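Local structure of peptidoglycan synthetase penicillin-binding protein 3 (4YE5) at residues Thr66-Lys69 against Gln70-Ser73; Ile53-Pro56 against Glu57-Gln60. The protein probably binds penicillin and, as a member of the transpeptidase family, is likely to cross-link peptidoglycan during cell-wall synthesis. All coordinates share one frame; numbering follows the deposited sequence.

Contact 1 (Thr66-Lys69 against Gln70-Ser73); sequences TCTK and QTGS
T71 lays its side chain against the backbone of T66 to T68, with its hydroxyl turned in and its methyl beside the T66 carbonyl. OG1 of T71 stands between its own backbone N and carbonyl carbon (chi1 58°), and from there it takes a nearly straight hydrogen bond from the amide N of T68 at 2.9 Å. OG1 of T71 also lies 3.4 Å from CA of C67, while CG2 of T71 packs 3.6 Å from the T66 carbonyl O.

T68 answers in the reverse direction. Its OG1 accepts a hydrogen bond from the N of Q70 at 3.1 Å, bent to 138°, and a weak one from the N of T71 at 3.5 Å. The CB of Q70 sits 3.5 Å from OG1 of T68, but the rest of the glutamine leads away from the turn. The main chain adds a weak bond from the N of T71 to the carbonyl O of T68, 3.4 Å long. K69 contributes little beyond its first carbons, CB and CG, which rest beside the Q70 amide.

C67 is tied to C75 by a disulfide, and ND2 of N74, just beyond the segment, donates to the T71 carbonyl. With K69 and Q70 at the corners, T68-T71 form a type I beta turn with only a weak closing bond, and the T68 hydroxyl adds an ST turn to the Q70 amide; the reciprocal threonine-to-amide bonds between T68 and T71, one of them weak, resemble a helix capping box, although no helix follows.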
loop_
_atom_site.group_PDB
_atom_site.type_symbol
_atom_site.label_atom_id
_atom_site.label_comp_id
_atom_site.label_asym_id
_atom_site.label_seq_id
_atom_site.Cartn_x
_atom_site.Cartn_y
_atom_site.Cartn_z
ATOM N N THR A 66 -38.566 -42.372 3.246
ATOM C CA THR A 66 -39.975 -42.145 2.954
ATOM C C THR A 66 -40.587 -41.202 3.995
ATOM O O THR A 66 -40.376 -41.371 5.207
ATOM C CB THR A 66 -40.735 -43.478 2.898
ATOM O OG1 THR A 66 -40.198 -44.281 1.832
ATOM C CG2 THR A 66 -42.219 -43.247 2.650
ATOM N N CYS A 67 -41.310 -40.183 3.522
ATOM C CA CYS A 67 -41.968 -39.243 4.429
ATOM C C CYS A 67 -43.133 -39.935 5.122
ATOM O O CYS A 67 -43.932 -40.606 4.478
ATOM C CB CYS A 67 -42.431 -37.984 3.678
ATOM S SG CYS A 67 -41.063 -37.031 2.941
ATOM N N THR A 68 -43.199 -39.824 6.446
ATOM C CA THR A 68 -44.262 -40.470 7.210
ATOM C C THR A 68 -44.554 -39.526 8.356
ATOM O O THR A 68 -43.935 -38.474 8.463
ATOM C CB THR A 68 -43.849 -41.871 7.790
ATOM O OG1 THR A 68 -42.838 -41.706 8.798
ATOM C CG2 THR A 68 -43.335 -42.809 6.712
ATOM N N LYS A 69 -45.467 -39.887 9.240
ATOM C CA LYS A 69 -45.710 -38.988 10.363
ATOM C C LYS A 69 -44.527 -39.029 11.326
ATOM O O LYS A 69 -44.351 -38.125 12.128
ATOM C CB LYS A 69 -47.024 -39.308 11.076
ATOM C CG LYS A 69 -47.031 -40.616 11.828
ATOM C CD LYS A 69 -48.400 -40.857 12.465
ATOM C CE LYS A 69 -49.448 -41.190 11.412
ATOM N NZ LYS A 69 -49.214 -42.541 10.850
ATOM N N GLN A 70 -43.696 -40.063 11.227
ATOM C CA GLN A 70 -42.525 -40.155 12.107
ATOM C C GLN A 70 -41.332 -39.301 11.680
ATOM O O GLN A 70 -40.518 -38.878 12.508
ATOM C CB GLN A 70 -42.091 -41.605 12.247
ATOM C CG GLN A 70 -43.114 -42.502 12.905
ATOM C CD GLN A 70 -42.434 -43.679 13.589
ATOM O OE1 GLN A 70 -41.483 -43.484 14.358
ATOM N NE2 GLN A 70 -42.886 -44.897 13.293
ATOM N N THR A 71 -41.203 -39.057 10.383
ATOM C CA THR A 71 -40.035 -38.335 9.873
ATOM C C THR A 71 -40.227 -36.814 9.814
ATOM O O THR A 71 -39.249 -36.046 9.760
ATOM C CB THR A 71 -39.646 -38.856 8.469
ATOM O OG1 THR A 71 -40.760 -38.707 7.585
ATOM C CG2 THR A 71 -39.295 -40.349 8.519
ATOM N N GLY A 72 -41.478 -36.367 9.833
ATOM C CA GLY A 72 -41.742 -34.969 9.543
ATOM C C GLY A 72 -41.158 -34.644 8.174
ATOM O O GLY A 72 -41.455 -35.321 7.190
ATOM N N SER A 73 -40.278 -33.652 8.130
ATOM C CA SER A 73 -39.684 -33.203 6.882
ATOM C C SER A 73 -38.278 -33.768 6.750
ATOM O O SER A 73 -37.540 -33.408 5.838
ATOM C CB SER A 73 -39.652 -31.663 6.824
ATOM O OG SER A 73 -38.576 -31.115 7.586
#

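Contact 2 (Ile53-Pro56 against Glu57-Gln60); sequences IGNP and EQAQ
With CG anti to the backbone N (chi1 -179°), N55 brings its amide to the start of the helix, within reach of the Q58 N, while chi1 of Q58 (-65°) sets its CG against that amide and a bend at chi2 turns the glutamine amide beyond. OD1 of N55 accepts from the N of Q58 at 3.2 Å; the bond is almost straight at the hydrogen, but the donor stands 60° out of the carbonyl plane. Beside it, CG of Q58 lies 3.3 Å from ND2 of N55, and the two side-chain amides are turned nearly perpendicular. CG of E57 approaches OD1 of N55 to 3.4 Å.

Two main-chain bonds wind the helix from here: the N of A59 to the O of N55 at 2.8 Å, and the N of Q60 to the O of P56 at 2.9 Å. CG of Q60 lies 3.1 Å from the O of P56, while its NE2 is held by the carbonyls of I112 and L110. P56, whose ring rests on I112 and V117, has no amide hydrogen to offer. N55 is thus the N-cap of helix 56-61, with P56 in its first position, just after strand 50-54 ends.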
loop_
_atom_site.group_PDB
_atom_site.type_symbol
_atom_site.label_atom_id
_atom_site.label_comp_id
_atom_site.label_asym_id
_atom_site.label_seq_id
_atom_site.Cartn_x
_atom_site.Cartn_y
_atom_site.Cartn_z
ATOM N N ILE A 53 -20.626 -30.243 -6.404
ATOM C CA ILE A 53 -19.868 -31.484 -6.502
ATOM C C ILE A 53 -20.690 -32.660 -5.997
ATOM O O ILE A 53 -21.354 -32.559 -4.967
ATOM C CB ILE A 53 -18.571 -31.403 -5.644
ATOM C CG1 ILE A 53 -17.704 -30.201 -6.063
ATOM C CG2 ILE A 53 -17.780 -32.715 -5.719
ATOM C CD1 ILE A 53 -17.252 -30.232 -7.530
ATOM N N GLY A 54 -20.642 -33.778 -6.714
ATOM C CA GLY A 54 -21.206 -35.023 -6.217
ATOM C C GLY A 54 -20.135 -36.038 -5.830
ATOM O O GLY A 54 -19.016 -36.022 -6.356
ATOM N N ASN A 55 -20.477 -36.905 -4.882
ATOM C CA ASN A 55 -19.651 -38.045 -4.493
ATOM C C ASN A 55 -20.321 -39.331 -4.996
ATOM O O ASN A 55 -21.231 -39.865 -4.350
ATOM C CB ASN A 55 -19.495 -38.071 -2.969
ATOM C CG ASN A 55 -18.615 -39.219 -2.467
ATOM O OD1 ASN A 55 -18.563 -40.293 -3.057
ATOM N ND2 ASN A 55 -17.926 -38.986 -1.351
ATOM N N PRO A 56 -19.856 -39.844 -6.147
ATOM C CA PRO A 56 -20.510 -40.983 -6.809
ATOM C C PRO A 56 -20.711 -42.197 -5.906
ATOM O O PRO A 56 -21.799 -42.761 -5.873
ATOM C CB PRO A 56 -19.566 -41.302 -7.969
ATOM C CG PRO A 56 -18.896 -39.974 -8.268
ATOM C CD PRO A 56 -18.694 -39.347 -6.913
ATOM N N GLU A 57 -19.696 -42.583 -5.147
ATOM C CA GLU A 57 -19.847 -43.800 -4.353
ATOM C C GLU A 57 -20.816 -43.617 -3.175
ATOM O O GLU A 57 -21.540 -44.543 -2.831
ATOM C CB GLU A 57 -18.490 -44.364 -3.904
ATOM C CG GLU A 57 -17.816 -43.637 -2.771
ATOM C CD GLU A 57 -16.681 -44.454 -2.163
ATOM O OE1 GLU A 57 -16.333 -44.214 -0.987
ATOM O OE2 GLU A 57 -16.144 -45.342 -2.864
ATOM N N GLN A 58 -20.840 -42.420 -2.578
ATOM C CA GLN A 58 -21.853 -42.121 -1.568
ATOM C C GLN A 58 -23.240 -42.024 -2.183
ATOM O O GLN A 58 -24.212 -42.427 -1.557
ATOM C CB GLN A 58 -21.546 -40.832 -0.801
ATOM C CG GLN A 58 -20.281 -40.875 0.037
ATOM C CD GLN A 58 -20.191 -42.110 0.901
ATOM O OE1 GLN A 58 -21.170 -42.525 1.518
ATOM N NE2 GLN A 58 -19.003 -42.711 0.951
ATOM N N ALA A 59 -23.340 -41.475 -3.395
ATOM C CA ALA A 59 -24.634 -41.428 -4.084
ATOM C C ALA A 59 -25.161 -42.840 -4.335
ATOM O O ALA A 59 -26.356 -43.116 -4.173
ATOM C CB ALA A 59 -24.526 -40.659 -5.398
ATOM N N GLN A 60 -24.259 -43.742 -4.709
ATOM C CA GLN A 60 -24.656 -45.119 -5.034
ATOM C C GLN A 60 -25.147 -45.858 -3.805
ATOM O O GLN A 60 -26.018 -46.704 -3.911
ATOM C CB GLN A 60 -23.489 -45.870 -5.707
ATOM C CG GLN A 60 -23.153 -45.305 -7.084
ATOM C CD GLN A 60 -21.751 -45.643 -7.554
ATOM O OE1 GLN A 60 -21.221 -46.720 -7.264
ATOM N NE2 GLN A 60 -21.140 -44.718 -8.288
#

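Contact 2 comes first along the chain, where strand 50-54, the middle strand of an antiparallel three-stranded sheet with 117-123 and 140-144, passes into helix 56-61. Contact 1 follows in the long loop between that helix and helix 87-99. Their centres are 24 Å apart and their nearest atoms about 14 Å, so they do not touch. Both belong to the penicillin-binding-protein dimerisation region and lie on the same side of the chain's centre: the centre of contact 2 is about 45 Å, and that of contact 1 about 57 Å, from the centre of the chain. The partly buried helix start thus belongs to the sheet-bearing body, whereas the disulfide-tied turn is a surface feature further out.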